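Side-chain contacts in transcriptional regulator, TetR family (Cytophaga hutchinsonii, PDB 3EUP), which probably regulates transcription by binding operator DNA as a dimer through helix-turn-helix domains: residues Pro22-Lys27 against Ala57-Ala62; Asp64-His69 against Leu102-Gly107. All coordinates share one frame; numbering follows the deposited sequence.

Overall arrangement
Helix 55-78 serves both contacts at successive turns, with residues 57-62 in contact 1 and residues 64-69 in contact 2. Contact 1 sets its segment against helix 10-31 inside the helix-turn-helix family region. Contact 2 sets residues 64-69 against the 102-107 loop, between helices 91-96 and 109-117, in the C-terminal family region. Along the chain they come in series, the first closing before the second opens, with centres about 10 Å apart. They also touch, since Asn25 of helix 10-31 reaches the backbone of the 102-107 loop. Such continuity is consistent with the TetR family scheme, in which one long helix links the DNA-binding part to the regulatory core.

Contact 1: residues Pro22-Lys27 against Ala57-Ala62; sequences PVFNVK and AVAIAA
Asn25 ND2 is gripped by two backbone carbonyls, Val105 O and Gly107 O, while the neighbouring residue, Phe24, carries the contact with Val58, Ala59 and Ala62. Asn25 OD1 takes a further hydrogen bond from Asn112, so both ends of this buried amide are satisfied. The Phe24 ring leaves its helix with CG anti to the carbonyl carbon (chi1 -76°) and slides one face over the backbone of the other helix. Ala59 CA stands above the middle of that face, 4.0 Å from the centroid of the Phe24 ring and only 4° off the normal, a CH-pi contact. On the same helix, Val58 CG1 comes obliquely to within 3.4 Å of Phe24 CE2, a tight approach between side chains that cross at about a right angle. Both segments lie in the TetR-type helix-turn-helix family region, which probably binds DNA; here helix 10-31 and the first turns of helix 55-78 cross at -94°, axes 9.6 Å apart. Leu37 of helix 34-41 also touches Phe24, so the ring packs among three helices. With a serine in place of Phe24, the crossing would probably lose its filling, leaving a gap over Ala59 and Val58 without its aromatic mate. Ala62 CB meets Phe24 CD2 at 3.7 Å, its small methyl letting the ring lie close to the helix.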
loop_
_atom_site.group_PDB
_atom_site.type_symbol
_atom_site.label_atom_id
_atom_site.label_comp_id
_atom_site.label_asym_id
_atom_site.label_seq_id
_atom_site.Cartn_x
_atom_site.Cartn_y
_atom_site.Cartn_z
ATOM N N PRO A 22 -9.494 -14.575 5.711
ATOM C CA PRO A 22 -9.299 -14.326 4.263
ATOM C C PRO A 22 -10.358 -13.393 3.682
ATOM O O PRO A 22 -10.079 -12.643 2.738
ATOM C CB PRO A 22 -9.455 -15.726 3.646
ATOM C CG PRO A 22 -9.198 -16.655 4.753
ATOM C CD PRO A 22 -9.691 -16.003 5.985
ATOM N N VAL A 23 -11.570 -13.420 4.233
ATOM C CA VAL A 23 -12.614 -12.520 3.770
ATOM C C VAL A 23 -12.274 -11.105 4.243
ATOM O O VAL A 23 -12.390 -10.145 3.464
ATOM C CB VAL A 23 -14.026 -12.877 4.304
ATOM C CG1 VAL A 23 -15.048 -11.990 3.666
ATOM C CG2 VAL A 23 -14.369 -14.373 4.032
ATOM N N PHE A 24 -11.905 -10.918 5.510
ATOM C CA PHE A 24 -11.575 -9.542 5.918
ATOM C C PHE A 24 -10.384 -9.016 5.121
ATOM O O PHE A 24 -10.354 -7.850 4.749
ATOM C CB PHE A 24 -11.282 -9.405 7.402
ATOM C CG PHE A 24 -12.502 -9.429 8.253
ATOM C CD1 PHE A 24 -13.398 -8.350 8.257
ATOM C CD2 PHE A 24 -12.796 -10.545 9.004
ATOM C CE1 PHE A 24 -14.560 -8.373 9.054
ATOM C CE2 PHE A 24 -13.966 -10.600 9.795
ATOM C CZ PHE A 24 -14.835 -9.514 9.823
ATOM N N ASN A 25 -9.394 -9.861 4.875
ATOM C CA ASN A 25 -8.170 -9.427 4.194
ATOM C C ASN A 25 -8.437 -8.963 2.764
ATOM O O ASN A 25 -7.723 -8.101 2.270
ATOM C CB ASN A 25 -7.085 -10.498 4.216
ATOM C CG ASN A 25 -5.707 -9.942 3.950
ATOM O OD1 ASN A 25 -5.350 -8.853 4.419
ATOM N ND2 ASN A 25 -4.927 -10.675 3.186
ATOM N N VAL A 26 -9.487 -9.490 2.152
ATOM C CA VAL A 26 -9.871 -9.184 0.765
ATOM C C VAL A 26 -10.911 -8.069 0.667
ATOM O O VAL A 26 -10.731 -7.101 -0.077
ATOM C CB VAL A 26 -10.403 -10.465 0.075
ATOM C CG1 VAL A 26 -11.172 -10.141 -1.260
ATOM C CG2 VAL A 26 -9.250 -11.380 -0.202
ATOM N N LYS A 27 -11.968 -8.175 1.460
ATOM C CA LYS A 27 -13.109 -7.262 1.372
ATOM C C LYS A 27 -13.038 -6.082 2.341
ATOM O O LYS A 27 -13.770 -5.092 2.179
ATOM C CB LYS A 27 -14.401 -8.028 1.629
ATOM C CG LYS A 27 -14.666 -9.130 0.626
ATOM C CD LYS A 27 -16.119 -9.627 0.769
ATOM C CE LYS A 27 -16.626 -10.315 -0.489
ATOM N NZ LYS A 27 -18.052 -10.720 -0.334
ATOM N N ALA A 57 -14.752 -6.581 16.465
ATOM C CA ALA A 57 -13.951 -7.502 17.263
ATOM C C ALA A 57 -13.443 -8.678 16.394
ATOM O O ALA A 57 -12.306 -9.104 16.545
ATOM C CB ALA A 57 -14.740 -8.043 18.468
ATOM N N VAL A 58 -14.273 -9.155 15.469
ATOM C CA VAL A 58 -13.843 -10.210 14.541
ATOM C C VAL A 58 -12.742 -9.692 13.593
ATOM O O VAL A 58 -11.762 -10.376 13.376
ATOM C CB VAL A 58 -15.005 -10.791 13.695
ATOM C CG1 VAL A 58 -14.495 -11.993 12.901
ATOM C CG2 VAL A 58 -16.231 -11.130 14.583
ATOM N N ALA A 59 -12.899 -8.471 13.081
ATOM C CA ALA A 59 -11.900 -7.838 12.174
ATOM C C ALA A 59 -10.549 -7.663 12.839
ATOM O O ALA A 59 -9.521 -7.944 12.232
ATOM C CB ALA A 59 -12.398 -6.516 11.670
ATOM N N ILE A 60 -10.564 -7.268 14.109
ATOM C CA ILE A 60 -9.342 -7.089 14.883
ATOM C C ILE A 60 -8.600 -8.411 15.097
ATOM O O ILE A 60 -7.397 -8.477 14.876
ATOM C CB ILE A 60 -9.604 -6.369 16.197
ATOM C CG1 ILE A 60 -10.037 -4.892 15.923
ATOM C CG2 ILE A 60 -8.343 -6.495 17.154
ATOM C CD1 ILE A 60 -10.578 -4.215 17.169
ATOM N N ALA A 61 -9.326 -9.451 15.509
ATOM C CA ALA A 61 -8.767 -10.786 15.650
ATOM C C ALA A 61 -8.254 -11.307 14.297
ATOM O O ALA A 61 -7.171 -11.928 14.241
ATOM C CB ALA A 61 -9.842 -11.768 16.249
ATOM N N ALA A 62 -9.010 -11.074 13.228
ATOM C CA ALA A 62 -8.548 -11.436 11.865
ATOM C C ALA A 62 -7.222 -10.795 11.532
ATOM O O ALA A 62 -6.348 -11.458 10.993
ATOM C CB ALA A 62 -9.579 -11.070 10.774
#

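Contact 2: residues Asp64-His69 against Leu102-Gly107; sequences DYNWGH and LFPVGG
A type II beta turn, Pro104 to Gly107, lies near the end of the loop that precedes helix 109-117, and its first residue, Pro104, packs against Asn66 of helix 55-78. The turn is closed by Gly107 N bonding to Pro104 O at 3.0 Å, and Gly106 takes the positive phi (93°) that a side chain would tolerate poorly. Pro104 directs its ring at the helix, with CG 3.6 Å from the backbone oxygen Asn66 O, and crosses the Asn66 side chain at a slant. Val70 and Pro109 also touch this proline, which therefore sits between helices 55-78 and 109-117. Farther along the helix, the imidazole of His69, its CG anti to the backbone N (chi1 -173°), reaches over to the start of the loop. There Leu102 O meets the ring at its edge, near the ring plane, 3.0 Å from His69 CE1. The nitrogen ND1 of His69 is farther from Leu102 O, at 3.4 Å, and its poor angle rules out a hydrogen bond. No hydrogen bond spans the two segments, so they are held by van der Waals packing of proline carbons on a helix carbonyl and of the imidazole on a loop carbonyl, perhaps with a weak attraction between the polarised CE1 carbon of His69 and the carbonyl it faces.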
loop_
_atom_site.group_PDB
_atom_site.type_symbol
_atom_site.label_atom_id
_atom_site.label_comp_id
_atom_site.label_asym_id
_atom_site.label_seq_id
_atom_site.Cartn_x
_atom_site.Cartn_y
_atom_site.Cartn_z
ATOM N N ASP A 64 -4.915 -9.698 13.662
ATOM C CA ASP A 64 -3.888 -10.375 14.473
ATOM C C ASP A 64 -3.505 -11.735 13.908
ATOM O O ASP A 64 -2.342 -12.079 13.873
ATOM C CB ASP A 64 -4.319 -10.506 15.926
ATOM C CG ASP A 64 -4.321 -9.158 16.665
ATOM O OD1 ASP A 64 -3.709 -8.183 16.171
ATOM O OD2 ASP A 64 -4.969 -9.055 17.740
ATOM N N TYR A 65 -4.471 -12.489 13.397
ATOM C CA TYR A 65 -4.149 -13.802 12.791
ATOM C C TYR A 65 -3.395 -13.689 11.444
ATOM O O TYR A 65 -2.412 -14.380 11.199
ATOM C CB TYR A 65 -5.418 -14.639 12.623
ATOM C CG TYR A 65 -5.247 -15.926 11.856
ATOM C CD1 TYR A 65 -5.081 -17.128 12.527
ATOM C CD2 TYR A 65 -5.314 -15.952 10.463
ATOM C CE1 TYR A 65 -4.957 -18.310 11.853
ATOM C CE2 TYR A 65 -5.155 -17.164 9.758
ATOM C CZ TYR A 65 -5.005 -18.329 10.467
ATOM O OH TYR A 65 -4.857 -19.543 9.832
ATOM N N ASN A 66 -3.883 -12.828 10.573
ATOM C CA ASN A 66 -3.258 -12.582 9.264
ATOM C C ASN A 66 -1.816 -12.113 9.334
ATOM O O ASN A 66 -0.917 -12.686 8.683
ATOM C CB ASN A 66 -4.104 -11.577 8.462
ATOM C CG ASN A 66 -5.309 -12.232 7.814
ATOM O OD1 ASN A 66 -6.340 -11.590 7.587
ATOM N ND2 ASN A 66 -5.197 -13.519 7.544
ATOM N N TRP A 67 -1.602 -11.079 10.139
ATOM C CA TRP A 67 -0.284 -10.565 10.365
ATOM C C TRP A 67 0.547 -11.542 11.215
ATOM O O TRP A 67 1.726 -11.719 10.953
ATOM C CB TRP A 67 -0.353 -9.170 10.974
ATOM C CG TRP A 67 0.984 -8.566 11.134
ATOM C CD1 TRP A 67 1.631 -8.313 12.306
ATOM C CD2 TRP A 67 1.898 -8.230 10.087
ATOM N NE1 TRP A 67 2.862 -7.774 12.049
ATOM C CE2 TRP A 67 3.053 -7.725 10.693
ATOM C CE3 TRP A 67 1.827 -8.270 8.687
ATOM C CZ2 TRP A 67 4.126 -7.250 9.958
ATOM C CZ3 TRP A 67 2.894 -7.798 7.955
ATOM C CH2 TRP A 67 4.025 -7.292 8.590
ATOM N N GLY A 68 -0.058 -12.180 12.216
ATOM C CA GLY A 68 0.664 -13.200 12.987
ATOM C C GLY A 68 1.199 -14.299 12.051
ATOM O O GLY A 68 2.301 -14.850 12.254
ATOM N N HIS A 69 0.417 -14.620 11.020
ATOM C CA HIS A 69 0.850 -15.592 10.038
ATOM C C HIS A 69 2.046 -15.090 9.232
ATOM O O HIS A 69 3.005 -15.860 9.002
ATOM C CB HIS A 69 -0.268 -15.950 9.088
ATOM C CG HIS A 69 0.083 -17.060 8.162
ATOM N ND1 HIS A 69 0.533 -16.844 6.876
ATOM C CD2 HIS A 69 0.106 -18.399 8.346
ATOM C CE1 HIS A 69 0.794 -18.005 6.302
ATOM N NE2 HIS A 69 0.544 -18.964 7.174
ATOM N N LEU A 102 2.261 -18.658 0.598
ATOM C CA LEU A 102 2.747 -18.408 1.980
ATOM C C LEU A 102 2.160 -17.152 2.656
ATOM O O LEU A 102 2.193 -17.048 3.879
ATOM C CB LEU A 102 4.278 -18.340 2.029
ATOM C CG LEU A 102 5.083 -19.643 2.114
ATOM C CD1 LEU A 102 4.366 -20.920 1.597
ATOM C CD2 LEU A 102 6.435 -19.427 1.439
ATOM N N PHE A 103 1.675 -16.191 1.868
ATOM C CA PHE A 103 0.989 -15.014 2.399
ATOM C C PHE A 103 -0.489 -15.290 2.560
ATOM O O PHE A 103 -1.042 -16.140 1.855
ATOM C CB PHE A 103 1.115 -13.817 1.456
ATOM C CG PHE A 103 2.125 -12.799 1.896
ATOM C CD1 PHE A 103 3.459 -13.067 1.799
ATOM C CD2 PHE A 103 1.732 -11.560 2.356
ATOM C CE1 PHE A 103 4.389 -12.124 2.179
ATOM C CE2 PHE A 103 2.660 -10.634 2.758
ATOM C CZ PHE A 103 3.983 -10.921 2.662
ATOM N N PRO A 104 -1.157 -14.553 3.458
ATOM C CA PRO A 104 -2.593 -14.790 3.551
ATOM C C PRO A 104 -3.275 -14.516 2.208
ATOM O O PRO A 104 -2.772 -13.744 1.381
ATOM C CB PRO A 104 -3.070 -13.769 4.586
ATOM C CG PRO A 104 -1.847 -13.261 5.264
ATOM C CD PRO A 104 -0.702 -13.457 4.326
ATOM N N VAL A 105 -4.411 -15.172 1.999
ATOM C CA VAL A 105 -5.283 -14.835 0.869
ATOM C C VAL A 105 -5.600 -13.337 0.891
ATOM O O VAL A 105 -5.988 -12.820 1.920
ATOM C CB VAL A 105 -6.604 -15.608 0.935
ATOM C CG1 VAL A 105 -7.610 -15.063 -0.104
ATOM C CG2 VAL A 105 -6.338 -17.106 0.699
ATOM N N GLY A 106 -5.429 -12.656 -0.238
ATOM C CA GLY A 106 -5.605 -11.189 -0.291
ATOM C C GLY A 106 -4.353 -10.358 -0.079
ATOM O O GLY A 106 -4.403 -9.132 -0.214
ATOM N N GLY A 107 -3.232 -10.989 0.271
ATOM C CA GLY A 107 -1.944 -10.300 0.307
ATOM C C GLY A 107 -1.617 -9.785 1.689
ATOM O O GLY A 107 -1.987 -10.422 2.693
#